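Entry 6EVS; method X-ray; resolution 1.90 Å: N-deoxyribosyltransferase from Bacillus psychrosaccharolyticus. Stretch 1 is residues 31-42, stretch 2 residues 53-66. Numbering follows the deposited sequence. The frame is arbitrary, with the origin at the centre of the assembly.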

# COMPACT_ATOMS: atom_id res chain seq x y z
N HIS A 31 -9.19 -25.33 5.36
CA HIS A 31 -8.37 -24.17 5.10
C HIS A 31 -6.89 -24.54 5.12
O HIS A 31 -6.48 -25.53 5.73
CB HIS A 31 -8.65 -23.08 6.13
CG HIS A 31 -10.08 -22.62 6.14
ND1 HIS A 31 -10.65 -21.94 5.08
CD2 HIS A 31 -11.05 -22.77 7.07
CE1 HIS A 31 -11.91 -21.68 5.36
NE2 HIS A 31 -12.18 -22.17 6.56
N THR A 32 -6.09 -23.73 4.44
CA THR A 32 -4.64 -23.89 4.42
C THR A 32 -4.07 -22.92 5.45
O THR A 32 -4.17 -21.70 5.28
CB THR A 32 -4.05 -23.63 3.03
OG1 THR A 32 -4.63 -24.55 2.10
CG2 THR A 32 -2.55 -23.82 3.05
N VAL A 33 -3.50 -23.45 6.52
CA VAL A 33 -3.11 -22.65 7.67
C VAL A 33 -1.59 -22.62 7.76
O VAL A 33 -0.95 -23.68 7.85
CB VAL A 33 -3.71 -23.20 8.97
CG1 VAL A 33 -3.30 -22.31 10.14
CG2 VAL A 33 -5.22 -23.30 8.82
N PHE A 34 -1.02 -21.42 7.79
CA PHE A 34 0.39 -21.26 8.15
C PHE A 34 0.47 -21.02 9.65
O PHE A 34 -0.06 -20.02 10.16
CB PHE A 34 1.05 -20.10 7.41
CG PHE A 34 2.50 -19.88 7.79
CD1 PHE A 34 3.51 -20.59 7.16
CD2 PHE A 34 2.85 -18.96 8.78
CE1 PHE A 34 4.86 -20.38 7.48
CE2 PHE A 34 4.19 -18.75 9.13
CZ PHE A 34 5.21 -19.47 8.47
N SER A 35 1.15 -21.93 10.36
CA SER A 35 1.24 -21.84 11.82
C SER A 35 2.69 -21.58 12.20
O SER A 35 3.53 -22.46 12.00
CB SER A 35 0.73 -23.12 12.49
OG SER A 35 0.73 -22.96 13.92
N PRO A 36 3.01 -20.39 12.71
CA PRO A 36 4.42 -20.03 12.91
C PRO A 36 5.21 -21.03 13.73
O PRO A 36 6.42 -21.15 13.51
CB PRO A 36 4.34 -18.67 13.60
CG PRO A 36 3.05 -18.05 12.99
CD PRO A 36 2.11 -19.24 12.91
N ARG A 37 4.58 -21.75 14.66
CA ARG A 37 5.30 -22.69 15.50
C ARG A 37 5.83 -23.89 14.71
O ARG A 37 6.80 -24.53 15.15
CB ARG A 37 4.41 -23.17 16.65
CG ARG A 37 3.42 -24.25 16.25
CD ARG A 37 2.64 -24.75 17.44
NE ARG A 37 1.70 -25.79 17.05
CZ ARG A 37 1.44 -26.87 17.77
NH1 ARG A 37 2.06 -27.04 18.92
NH2 ARG A 37 0.56 -27.77 17.35
N GLU A 38 5.20 -24.21 13.58
CA GLU A 38 5.68 -25.27 12.70
C GLU A 38 6.78 -24.80 11.77
O GLU A 38 7.25 -25.58 10.94
CB GLU A 38 4.53 -25.84 11.85
CG GLU A 38 3.22 -26.11 12.59
CD GLU A 38 2.14 -26.65 11.66
OE1 GLU A 38 1.33 -27.49 12.10
OE2 GLU A 38 2.09 -26.22 10.49
N ASN A 39 7.19 -23.54 11.88
CA ASN A 39 8.10 -22.91 10.94
C ASN A 39 9.20 -22.18 11.68
O ASN A 39 9.56 -21.04 11.38
CB ASN A 39 7.30 -22.00 10.02
CG ASN A 39 6.30 -22.79 9.22
OD1 ASN A 39 5.11 -22.84 9.58
ND2 ASN A 39 6.77 -23.46 8.17
N GLN A 40 9.76 -22.85 12.68
CA GLN A 40 10.90 -22.35 13.43
C GLN A 40 12.22 -22.70 12.76
O GLN A 40 13.28 -22.41 13.31
CB GLN A 40 10.83 -22.89 14.88
CG GLN A 40 9.57 -22.34 15.58
CD GLN A 40 9.37 -22.83 17.01
OE1 GLN A 40 10.05 -22.39 17.93
NE2 GLN A 40 8.40 -23.71 17.20
N LEU A 41 12.15 -23.33 11.57
CA LEU A 41 13.21 -23.50 10.58
C LEU A 41 14.19 -24.59 11.01
O LEU A 41 14.79 -24.49 12.08
CB LEU A 41 13.90 -22.16 10.32
CG LEU A 41 12.88 -21.20 9.70
CD1 LEU A 41 13.51 -19.88 9.25
CD2 LEU A 41 12.17 -21.87 8.53
N PRO A 42 14.36 -25.65 10.19
CA PRO A 42 15.09 -26.84 10.66
C PRO A 42 16.36 -27.17 9.88
O PRO A 42 16.29 -27.85 8.85
CB PRO A 42 14.04 -27.95 10.49
CG PRO A 42 13.10 -27.42 9.35
CD PRO A 42 13.50 -25.99 9.05
N THR A 53 16.47 -13.33 10.95
CA THR A 53 16.09 -12.74 9.67
C THR A 53 15.12 -13.63 8.93
O THR A 53 14.08 -13.15 8.44
CB THR A 53 17.34 -12.48 8.84
OG1 THR A 53 18.26 -11.69 9.61
CG2 THR A 53 16.99 -11.76 7.51
N PHE A 54 15.44 -14.92 8.80
CA PHE A 54 14.59 -15.80 8.01
C PHE A 54 13.21 -15.97 8.64
O PHE A 54 12.20 -16.03 7.92
CB PHE A 54 15.26 -17.16 7.83
CG PHE A 54 16.38 -17.14 6.83
CD1 PHE A 54 16.46 -16.14 5.87
CD2 PHE A 54 17.37 -18.11 6.86
CE1 PHE A 54 17.51 -16.12 4.94
CE2 PHE A 54 18.41 -18.10 5.93
CZ PHE A 54 18.47 -17.09 4.97
N VAL A 55 13.15 -16.07 9.96
CA VAL A 55 11.85 -16.23 10.61
C VAL A 55 10.99 -15.00 10.38
O VAL A 55 9.82 -15.10 10.00
CB VAL A 55 12.04 -16.52 12.11
CG1 VAL A 55 10.71 -16.30 12.85
CG2 VAL A 55 12.55 -17.94 12.33
N PHE A 56 11.55 -13.81 10.62
CA PHE A 56 10.82 -12.58 10.34
C PHE A 56 10.34 -12.54 8.90
O PHE A 56 9.15 -12.33 8.63
CB PHE A 56 11.70 -11.37 10.65
CG PHE A 56 11.01 -10.05 10.42
CD1 PHE A 56 10.23 -9.48 11.43
CD2 PHE A 56 11.14 -9.41 9.23
CE1 PHE A 56 9.59 -8.25 11.22
CE2 PHE A 56 10.48 -8.17 8.99
CZ PHE A 56 9.70 -7.61 10.00
N LYS A 57 11.26 -12.78 7.96
CA LYS A 57 10.91 -12.68 6.55
C LYS A 57 9.89 -13.73 6.16
O LYS A 57 8.93 -13.44 5.44
CB LYS A 57 12.16 -12.80 5.68
CG LYS A 57 13.05 -11.58 5.74
CD LYS A 57 14.30 -11.76 4.85
CE LYS A 57 15.12 -10.48 4.79
NZ LYS A 57 15.87 -10.32 3.51
N ASN A 58 10.05 -14.96 6.66
CA ASN A 58 9.11 -16.01 6.28
C ASN A 58 7.74 -15.73 6.86
O ASN A 58 6.71 -15.97 6.21
CB ASN A 58 9.62 -17.37 6.74
CG ASN A 58 8.87 -18.52 6.10
OD1 ASN A 58 8.48 -18.44 4.92
ND2 ASN A 58 8.65 -19.59 6.85
N ASP A 59 7.70 -15.24 8.10
CA ASP A 59 6.43 -14.94 8.76
C ASP A 59 5.68 -13.84 8.01
O ASP A 59 4.51 -14.00 7.65
CB ASP A 59 6.67 -14.53 10.22
CG ASP A 59 6.96 -15.71 11.14
OD1 ASP A 59 6.99 -16.87 10.65
OD2 ASP A 59 7.17 -15.48 12.34
N LEU A 60 6.36 -12.71 7.79
CA LEU A 60 5.75 -11.60 7.06
C LEU A 60 5.31 -12.01 5.66
O LEU A 60 4.19 -11.69 5.23
CB LEU A 60 6.74 -10.43 7.00
CG LEU A 60 6.21 -9.08 6.50
CD1 LEU A 60 4.97 -8.66 7.29
CD2 LEU A 60 7.31 -8.03 6.58
N GLU A 61 6.15 -12.75 4.93
CA GLU A 61 5.74 -13.23 3.62
C GLU A 61 4.47 -14.08 3.71
O GLU A 61 3.61 -14.01 2.82
CB GLU A 61 6.87 -14.01 2.94
CG GLU A 61 6.77 -14.01 1.43
CD GLU A 61 6.94 -12.63 0.82
OE1 GLU A 61 6.46 -12.41 -0.30
OE2 GLU A 61 7.55 -11.75 1.47
N HIS A 62 4.31 -14.85 4.80
CA HIS A 62 3.11 -15.67 4.89
C HIS A 62 1.89 -14.88 5.36
O HIS A 62 0.76 -15.29 5.09
CB HIS A 62 3.36 -16.89 5.77
CG HIS A 62 4.02 -18.00 5.02
ND1 HIS A 62 5.39 -18.09 4.87
CD2 HIS A 62 3.50 -19.04 4.32
CE1 HIS A 62 5.69 -19.16 4.17
NE2 HIS A 62 4.56 -19.76 3.81
N ILE A 63 2.09 -13.74 6.02
CA ILE A 63 0.96 -12.84 6.22
C ILE A 63 0.51 -12.29 4.88
O ILE A 63 -0.69 -12.18 4.60
CB ILE A 63 1.32 -11.69 7.19
CG1 ILE A 63 1.79 -12.22 8.54
CG2 ILE A 63 0.12 -10.76 7.36
CD1 ILE A 63 2.12 -11.07 9.48
N LYS A 64 1.48 -11.93 4.02
CA LYS A 64 1.16 -11.41 2.69
C LYS A 64 0.50 -12.47 1.81
O LYS A 64 -0.40 -12.16 1.02
CB LYS A 64 2.43 -10.87 2.04
CG LYS A 64 2.88 -9.56 2.64
CD LYS A 64 4.36 -9.32 2.42
CE LYS A 64 4.77 -7.97 3.00
NZ LYS A 64 6.15 -7.56 2.63
N TRP A 65 0.95 -13.73 1.94
CA TRP A 65 0.38 -14.85 1.19
C TRP A 65 -1.05 -15.19 1.62
O TRP A 65 -1.85 -15.68 0.81
CB TRP A 65 1.31 -16.05 1.34
CG TRP A 65 0.78 -17.46 1.22
CD1 TRP A 65 0.84 -18.28 0.12
CD2 TRP A 65 0.16 -18.25 2.27
NE1 TRP A 65 0.30 -19.51 0.41
CE2 TRP A 65 -0.13 -19.52 1.72
CE3 TRP A 65 -0.16 -18.01 3.62
CZ2 TRP A 65 -0.75 -20.55 2.46
CZ3 TRP A 65 -0.78 -19.03 4.36
CH2 TRP A 65 -1.07 -20.28 3.78
N ALA A 66 -1.38 -14.94 2.89
CA ALA A 66 -2.66 -15.35 3.46
C ALA A 66 -3.82 -14.49 2.93
O ALA A 66 -3.64 -13.32 2.60
CB ALA A 66 -2.62 -15.21 4.98
O HOH W 1 9.07 -19.02 9.63

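Packing of residues 31-42 against residues 53-66, helical as far as Trp65. The short strand 32-34 runs nearly antiparallel to helix 53-65, with 152° between their N-to-C directions and 9.8 Å between the axes at closest approach. Walking forward along stretch 1 therefore means walking backward along the helix, from Trp65 to Phe54. No direct hydrogen bond links the two stretches; side-chain packing and one bridging water join them, and 495 Å² of surface is buried in all.

His31 lies out of reach of the helix. Thr32 makes the first contact, its CG2 lying 3.8 Å from CZ2 of Trp65 and its carbonyl O 3.7 Å from CH2 of the same indole. Val33 points away, as expected of alternating strand residues, and Phe34 turns back toward the helix to form the centre of the contact. Its CB packs 3.7 Å from Trp65 CZ3, while its ring forms an offset stack with the imidazole of His62: the centroids are 3.9 Å apart, the planes are tilted by only 14°, and Phe34 CD1 comes within 3.2 Å of His62 CD2. The CB of His62 also sits over the phenyl face, 3.7 Å from the ring centroid, in a CH-pi contact. The imidazole is held from within the helix, where His62 ND1 donates a hydrogen bond to Asn58 O (2.8 Å); its NE2 is satisfied elsewhere in the structure. At the edge of the Phe34 ring lie polar atoms, with Asn58 ND2 3.8 Å from CZ and Asp59 OD1 3.7 Å from CE2. The rim of an aromatic ring, where the C-H bonds carry slight positive charge, suits the carboxylate oxygen.

After Phe34 the strand ends, and beyond Ser35 the chain enters a 3-10 segment, in which Glu38 N bonds to Ser35 O (2.9 Å). Pro36 touches the helix lightly, its CB 4.4 Å from Asp59 OD1, whereas Arg37 and Glu38 are out of reach. At Asn39 the polar link is made by water 1, which donates to Asn39 O (2.7 Å) and to Asp59 OD1 (3.2 Å) and accepts from Asn58 ND2 (2.9 Å). It thus ties the backbone carbonyl of Asn39 to two consecutive helix side chains. Gln40 points away, and its NE2 donates to Arg37 O (2.7 Å), bracing the turn from within. Leu41 returns to the helix with an apolar contact: its CD1 rests 3.5 Å from Phe54 CB and 3.8 Å from Val55 CG2. Pro42, poorly ordered, makes no contact.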